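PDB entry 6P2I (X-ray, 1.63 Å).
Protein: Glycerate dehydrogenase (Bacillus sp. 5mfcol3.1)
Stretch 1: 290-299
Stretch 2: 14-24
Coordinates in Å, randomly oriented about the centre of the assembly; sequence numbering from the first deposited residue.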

ATOM      1  N   LEU A 290      -6.940 -27.826  -4.184  1.00 18.99           N
ATOM      2  CA  LEU A 290      -7.497 -28.936  -3.418  1.00 20.45           C
ATOM      3  C   LEU A 290      -8.023 -30.026  -4.344  1.00 21.50           C
ATOM      4  O   LEU A 290      -7.766 -31.220  -4.135  1.00 21.64           O
ATOM      5  CB  LEU A 290      -8.614 -28.413  -2.517  1.00 18.50           C
ATOM      6  CG  LEU A 290      -9.483 -29.482  -1.866  1.00 20.96           C
ATOM      7  CD1 LEU A 290      -8.657 -30.351  -0.937  1.00 21.49           C
ATOM      8  CD2 LEU A 290     -10.626 -28.836  -1.131  1.00 18.71           C
ATOM      9  N   ILE A 291      -8.761 -29.626  -5.380  1.00 20.20           N
ATOM     10  CA  ILE A 291      -9.350 -30.595  -6.297  1.00 20.78           C
ATOM     11  C   ILE A 291      -8.263 -31.255  -7.131  1.00 22.35           C
ATOM     12  O   ILE A 291      -8.320 -32.459  -7.409  1.00 24.82           O
ATOM     13  CB  ILE A 291     -10.425 -29.922  -7.170  1.00 23.37           C
ATOM     14  CG1 ILE A 291     -11.655 -29.610  -6.320  1.00 24.85           C
ATOM     15  CG2 ILE A 291     -10.799 -30.789  -8.370  1.00 23.60           C
ATOM     16  CD1 ILE A 291     -12.570 -28.550  -6.911  1.00 29.34           C
ATOM     17  N   GLU A 292      -7.256 -30.481  -7.542  1.00 21.26           N
ATOM     18  CA  GLU A 292      -6.160 -31.064  -8.302  1.00 25.34           C
ATOM     19  C   GLU A 292      -5.404 -32.089  -7.473  1.00 23.42           C
ATOM     20  O   GLU A 292      -4.993 -33.133  -7.991  1.00 24.62           O
ATOM     21  CB  GLU A 292      -5.205 -29.979  -8.788  1.00 22.65           C
ATOM     22  CG  GLU A 292      -4.016 -30.551  -9.517  1.00 30.56           C
ATOM     23  CD  GLU A 292      -3.141 -29.475 -10.122  1.00 46.55           C
ATOM     24  OE1 GLU A 292      -3.340 -28.289  -9.772  1.00 39.85           O
ATOM     25  OE2 GLU A 292      -2.264 -29.817 -10.944  1.00 60.65           O
ATOM     26  N   ASN A 293      -5.225 -31.817  -6.182  1.00 21.06           N
ATOM     27  CA  ASN A 293      -4.597 -32.801  -5.305  1.00 21.23           C
ATOM     28  C   ASN A 293      -5.383 -34.105  -5.289  1.00 23.41           C
ATOM     29  O   ASN A 293      -4.802 -35.196  -5.389  1.00 23.42           O
ATOM     30  CB  ASN A 293      -4.469 -32.237  -3.892  1.00 22.02           C
ATOM     31  CG  ASN A 293      -3.301 -31.283  -3.761  1.00 23.11           C
ATOM     32  OD1 ASN A 293      -2.330 -31.379  -4.514  1.00 23.24           O
ATOM     33  ND2 ASN A 293      -3.383 -30.359  -2.806  1.00 21.25           N
ATOM     34  N   ILE A 294      -6.707 -34.014  -5.141  1.00 23.24           N
ATOM     35  CA  ILE A 294      -7.534 -35.220  -5.055  1.00 22.04           C
ATOM     36  C   ILE A 294      -7.497 -35.985  -6.370  1.00 22.54           C
ATOM     37  O   ILE A 294      -7.255 -37.199  -6.400  1.00 24.74           O
ATOM     38  CB  ILE A 294      -8.975 -34.849  -4.661  1.00 21.22           C
ATOM     39  CG1 ILE A 294      -8.986 -34.270  -3.237  1.00 23.88           C
ATOM     40  CG2 ILE A 294      -9.888 -36.057  -4.802  1.00 20.50           C
ATOM     41  CD1 ILE A 294     -10.298 -33.601  -2.834  1.00 24.98           C
ATOM     42  N   GLU A 295      -7.750 -35.287  -7.481  1.00 21.31           N
ATOM     43  CA  GLU A 295      -7.771 -35.947  -8.782  1.00 24.54           C
ATOM     44  C   GLU A 295      -6.436 -36.620  -9.076  1.00 24.39           C
ATOM     45  O   GLU A 295      -6.393 -37.781  -9.506  1.00 26.84           O
ATOM     46  CB  GLU A 295      -8.112 -34.931  -9.878  1.00 23.19           C
ATOM     47  N   SER A 296      -5.331 -35.905  -8.841  1.00 23.90           N
ATOM     48  CA  SER A 296      -4.016 -36.436  -9.187  1.00 26.43           C
ATOM     49  C   SER A 296      -3.667 -37.640  -8.326  1.00 25.55           C
ATOM     50  O   SER A 296      -3.027 -38.586  -8.797  1.00 26.26           O
ATOM     51  CB  SER A 296      -2.953 -35.348  -9.033  1.00 26.51           C
ATOM     52  OG  SER A 296      -3.187 -34.278  -9.936  1.00 29.21           O
ATOM     53  N   TYR A 297      -4.079 -37.620  -7.059  1.00 23.78           N
ATOM     54  CA  TYR A 297      -3.839 -38.769  -6.196  1.00 26.74           C
ATOM     55  C   TYR A 297      -4.621 -39.979  -6.681  1.00 23.26           C
ATOM     56  O   TYR A 297      -4.086 -41.093  -6.747  1.00 27.23           O
ATOM     57  CB  TYR A 297      -4.221 -38.423  -4.760  1.00 25.14           C
ATOM     58  CG  TYR A 297      -4.080 -39.558  -3.791  1.00 25.37           C
ATOM     59  CD1 TYR A 297      -2.863 -39.837  -3.183  1.00 26.06           C
ATOM     60  CD2 TYR A 297      -5.175 -40.357  -3.466  1.00 29.45           C
ATOM     61  CE1 TYR A 297      -2.742 -40.891  -2.277  1.00 31.03           C
ATOM     62  CE2 TYR A 297      -5.054 -41.402  -2.578  1.00 31.79           C
ATOM     63  CZ  TYR A 297      -3.838 -41.665  -1.984  1.00 36.07           C
ATOM     64  OH  TYR A 297      -3.728 -42.713  -1.085  1.00 37.86           O
ATOM     65  N   LEU A 298      -5.883 -39.773  -7.048  1.00 25.91           N
ATOM     66  CA  LEU A 298      -6.676 -40.889  -7.543  1.00 28.54           C
ATOM     67  C   LEU A 298      -6.140 -41.412  -8.868  1.00 29.01           C
ATOM     68  O   LEU A 298      -6.298 -42.605  -9.170  1.00 31.22           O
ATOM     69  CB  LEU A 298      -8.139 -40.468  -7.651  1.00 31.06           C
ATOM     70  CG  LEU A 298      -8.718 -40.266  -6.241  1.00 30.45           C
ATOM     71  CD1 LEU A 298     -10.149 -39.750  -6.269  1.00 35.69           C
ATOM     72  CD2 LEU A 298      -8.635 -41.574  -5.453  1.00 34.84           C
ATOM     73  N   ALA A 299      -5.490 -40.554  -9.652  1.00 28.39           N
ATOM     74  CA  ALA A 299      -4.843 -40.956 -10.894  1.00 30.99           C
ATOM     75  C   ALA A 299      -3.505 -41.651 -10.668  1.00 33.65           C
ATOM     76  O   ALA A 299      -2.852 -42.028 -11.648  1.00 32.38           O
ATOM     77  CB  ALA A 299      -4.644 -39.732 -11.801  1.00 29.06           C
TER
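Stretch 2 (14-24) SWVINKINEYG

Stretch 2 packs as a helix, already helical at Ser14, alongside the end of a helix that enters stretch 1 from earlier in the chain and runs through Leu298. The two run in the same direction and are nearly parallel, with an angle of 7° between their N-to-C directions and axes that approach to 10.8 Å. Although they are far apart in sequence, Ile291 lies level with Ile20 (CA to CA, 7.2 Å) and Glu295 with Tyr23 (CA to CA, 7.8 Å). The contact is a small one, burying 425 Å² summed over both sides, and it is built from side-chain packing; no hydrogen bond crosses it among the atoms modelled.

At the start of stretch 1, the buried Leu290 directs its CA-to-CB bond toward the partner helix, and its CD2 lies 4.0 Å from CD1 of Ile20. Ile291 then makes the most extensive contact of this stretch. In an m, t rotamer, it fits as a knob among Trp15, Val16, Lys19 and Tyr23. Its CD1 is 3.5 Å from CZ3 of Trp15, 4.0 Å from CG of Lys19 and 4.2 Å from CG1 of Val16, so the methyl end meets both an indole ring and the aliphatic part of a lysine. Trp15 leaves its backbone sideways, but the end of its side chain comes nearer to stretch 1. On its other branch, Ile291 places CG2 4.3 Å from CE2 of Tyr23.

Glu292 points away and Asn293 is out of reach, as expected from the helical repeat, and the next contact comes at Ile294. This residue touches two partners: its CD1 lies 3.9 Å from CD1 of Ile20, and its CG2 lies 3.9 Å from CD2 of Tyr23. The CD1 of Ile20 thus meets both Leu290 and Ile294, one helical turn apart.

Glu295 is modelled only as far as CB, which lies 3.7 Å from OH of Tyr23; the remainder of its side chain cannot be assessed. Ser296 and Tyr297 do not reach stretch 2. Leu298 closes the contact with its CD1 3.8 Å from CB of Tyr23. Tyr23 is thereby a knob in its turn, held among Ile291, Ile294, Glu295 and Leu298. Each helix therefore inserts a side chain into the other, and the two insertions share the Ile291-Tyr23 pair. Beyond Tyr23, Gly24 leaves the helical conformation with a positive phi, while Ala299 lies outside the contact.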

ATOM      1  N   SER A  14     -20.583 -24.588  -2.716  1.00 26.05           N
ATOM      2  CA  SER A  14     -21.376 -25.736  -3.139  1.00 26.01           C
ATOM      3  C   SER A  14     -20.749 -26.453  -4.326  1.00 29.01           C
ATOM      4  O   SER A  14     -20.786 -27.689  -4.398  1.00 28.28           O
ATOM      5  CB  SER A  14     -22.796 -25.295  -3.491  1.00 33.96           C
ATOM      6  OG  SER A  14     -23.483 -24.828  -2.344  1.00 47.31           O
ATOM      7  N   TRP A  15     -20.193 -25.701  -5.284  1.00 30.38           N
ATOM      8  CA  TRP A  15     -19.662 -26.362  -6.471  1.00 29.44           C
ATOM      9  C   TRP A  15     -18.503 -27.285  -6.119  1.00 25.38           C
ATOM     10  O   TRP A  15     -18.352 -28.348  -6.733  1.00 27.18           O
ATOM     11  CB  TRP A  15     -19.261 -25.335  -7.535  1.00 31.34           C
ATOM     12  CG  TRP A  15     -17.960 -24.610  -7.354  1.00 28.84           C
ATOM     13  CD1 TRP A  15     -17.792 -23.341  -6.864  1.00 26.69           C
ATOM     14  CD2 TRP A  15     -16.653 -25.070  -7.727  1.00 26.84           C
ATOM     15  NE1 TRP A  15     -16.458 -22.991  -6.888  1.00 27.53           N
ATOM     16  CE2 TRP A  15     -15.739 -24.031  -7.418  1.00 29.09           C
ATOM     17  CE3 TRP A  15     -16.163 -26.256  -8.283  1.00 25.71           C
ATOM     18  CZ2 TRP A  15     -14.367 -24.151  -7.634  1.00 27.38           C
ATOM     19  CZ3 TRP A  15     -14.796 -26.371  -8.503  1.00 31.56           C
ATOM     20  CH2 TRP A  15     -13.915 -25.326  -8.180  1.00 31.07           C
ATOM     21  N   VAL A  16     -17.729 -26.935  -5.095  1.00 23.52           N
ATOM     22  CA  VAL A  16     -16.622 -27.786  -4.669  1.00 22.02           C
ATOM     23  C   VAL A  16     -17.137 -28.998  -3.915  1.00 22.95           C
ATOM     24  O   VAL A  16     -16.655 -30.115  -4.122  1.00 22.74           O
ATOM     25  CB  VAL A  16     -15.628 -26.985  -3.818  1.00 22.52           C
ATOM     26  CG1 VAL A  16     -14.544 -27.900  -3.266  1.00 23.14           C
ATOM     27  CG2 VAL A  16     -15.015 -25.867  -4.641  1.00 22.58           C
ATOM     28  N   ILE A  17     -18.104 -28.796  -3.019  1.00 21.83           N
ATOM     29  CA  ILE A  17     -18.709 -29.934  -2.328  1.00 21.72           C
ATOM     30  C   ILE A  17     -19.281 -30.917  -3.336  1.00 21.71           C
ATOM     31  O   ILE A  17     -19.089 -32.134  -3.219  1.00 25.20           O
ATOM     32  CB  ILE A  17     -19.777 -29.445  -1.332  1.00 23.59           C
ATOM     33  CG1 ILE A  17     -19.111 -28.617  -0.230  1.00 27.83           C
ATOM     34  CG2 ILE A  17     -20.563 -30.632  -0.741  1.00 23.26           C
ATOM     35  CD1 ILE A  17     -20.087 -27.875   0.657  1.00 30.24           C
ATOM     36  N   ASN A  18     -19.980 -30.412  -4.357  1.00 23.91           N
ATOM     37  CA  ASN A  18     -20.547 -31.308  -5.362  1.00 25.33           C
ATOM     38  C   ASN A  18     -19.447 -32.015  -6.147  1.00 27.28           C
ATOM     39  O   ASN A  18     -19.543 -33.216  -6.425  1.00 27.75           O
ATOM     40  CB  ASN A  18     -21.454 -30.525  -6.314  1.00 27.81           C
ATOM     41  CG  ASN A  18     -22.689 -29.971  -5.622  1.00 34.46           C
ATOM     42  OD1 ASN A  18     -23.134 -30.506  -4.608  1.00 37.14           O
ATOM     43  ND2 ASN A  18     -23.255 -28.901  -6.179  1.00 32.03           N
ATOM     44  N   LYS A  19     -18.387 -31.284  -6.498  1.00 25.23           N
ATOM     45  CA  LYS A  19     -17.298 -31.895  -7.254  1.00 25.68           C
ATOM     46  C   LYS A  19     -16.611 -32.999  -6.452  1.00 26.66           C
ATOM     47  O   LYS A  19     -16.333 -34.083  -6.979  1.00 23.13           O
ATOM     48  CB  LYS A  19     -16.294 -30.818  -7.671  1.00 25.82           C
ATOM     49  CG  LYS A  19     -15.041 -31.365  -8.330  1.00 28.08           C
ATOM     50  CD  LYS A  19     -15.372 -32.072  -9.625  1.00 38.75           C
ATOM     51  CE  LYS A  19     -15.314 -31.114 -10.791  1.00 61.53           C
ATOM     52  NZ  LYS A  19     -13.919 -30.687 -11.085  1.00 74.09           N
ATOM     53  N   ILE A  20     -16.329 -32.753  -5.174  1.00 23.32           N
ATOM     54  CA  ILE A  20     -15.581 -33.761  -4.435  1.00 22.92           C
ATOM     55  C   ILE A  20     -16.441 -35.001  -4.203  1.00 23.06           C
ATOM     56  O   ILE A  20     -15.932 -36.131  -4.190  1.00 23.60           O
ATOM     57  CB  ILE A  20     -15.041 -33.157  -3.129  1.00 22.42           C
ATOM     58  CG1 ILE A  20     -14.038 -32.049  -3.463  1.00 23.63           C
ATOM     59  CG2 ILE A  20     -14.361 -34.229  -2.277  1.00 20.96           C
ATOM     60  CD1 ILE A  20     -13.465 -31.352  -2.237  1.00 25.57           C
ATOM     61  N   ASN A  21     -17.757 -34.828  -4.062  1.00 26.07           N
ATOM     62  CA  ASN A  21     -18.629 -35.992  -3.963  1.00 22.35           C
ATOM     63  C   ASN A  21     -18.645 -36.810  -5.254  1.00 23.56           C
ATOM     64  O   ASN A  21     -19.132 -37.943  -5.248  1.00 24.73           O
ATOM     65  CB  ASN A  21     -20.046 -35.543  -3.585  1.00 24.25           C
ATOM     66  CG  ASN A  21     -20.233 -35.416  -2.078  1.00 26.08           C
ATOM     67  OD1 ASN A  21     -19.988 -36.362  -1.336  1.00 30.67           O
ATOM     68  ND2 ASN A  21     -20.651 -34.239  -1.621  1.00 28.48           N
ATOM     69  N   GLU A  22     -18.110 -36.271  -6.364  1.00 24.09           N
ATOM     70  CA  GLU A  22     -17.955 -37.105  -7.555  1.00 24.41           C
ATOM     71  C   GLU A  22     -16.834 -38.126  -7.384  1.00 26.24           C
ATOM     72  O   GLU A  22     -16.847 -39.173  -8.041  1.00 27.94           O
ATOM     73  CB  GLU A  22     -17.665 -36.251  -8.789  1.00 25.89           C
ATOM     74  CG  GLU A  22     -18.784 -35.324  -9.189  1.00 28.39           C
ATOM     75  CD  GLU A  22     -18.362 -34.333 -10.277  1.00 39.26           C
ATOM     76  OE1 GLU A  22     -19.037 -33.294 -10.419  1.00 44.68           O
ATOM     77  OE2 GLU A  22     -17.363 -34.596 -10.993  1.00 38.67           O
ATOM     78  N   TYR A  23     -15.846 -37.820  -6.540  1.00 27.69           N
ATOM     79  CA  TYR A  23     -14.675 -38.668  -6.349  1.00 30.89           C
ATOM     80  C   TYR A  23     -14.851 -39.706  -5.253  1.00 30.91           C
ATOM     81  O   TYR A  23     -14.131 -40.708  -5.251  1.00 29.36           O
ATOM     82  CB  TYR A  23     -13.452 -37.811  -6.011  1.00 26.03           C
ATOM     83  CG  TYR A  23     -13.011 -36.901  -7.133  1.00 29.88           C
ATOM     84  CD1 TYR A  23     -12.531 -37.426  -8.326  1.00 39.07           C
ATOM     85  CD2 TYR A  23     -13.075 -35.519  -7.003  1.00 40.05           C
ATOM     86  CE1 TYR A  23     -12.122 -36.596  -9.363  1.00 46.51           C
ATOM     87  CE2 TYR A  23     -12.671 -34.681  -8.036  1.00 38.45           C
ATOM     88  CZ  TYR A  23     -12.196 -35.226  -9.209  1.00 46.12           C
ATOM     89  OH  TYR A  23     -11.791 -34.395 -10.233  1.00 52.89           O
ATOM     90  N   GLY A  24     -15.775 -39.489  -4.328  1.00 30.16           N
ATOM     91  CA  GLY A  24     -15.992 -40.426  -3.246  1.00 34.07           C
ATOM     92  C   GLY A  24     -16.948 -39.828  -2.237  1.00 29.31           C
ATOM     93  O   GLY A  24     -17.550 -38.782  -2.476  1.00 27.64           O
TER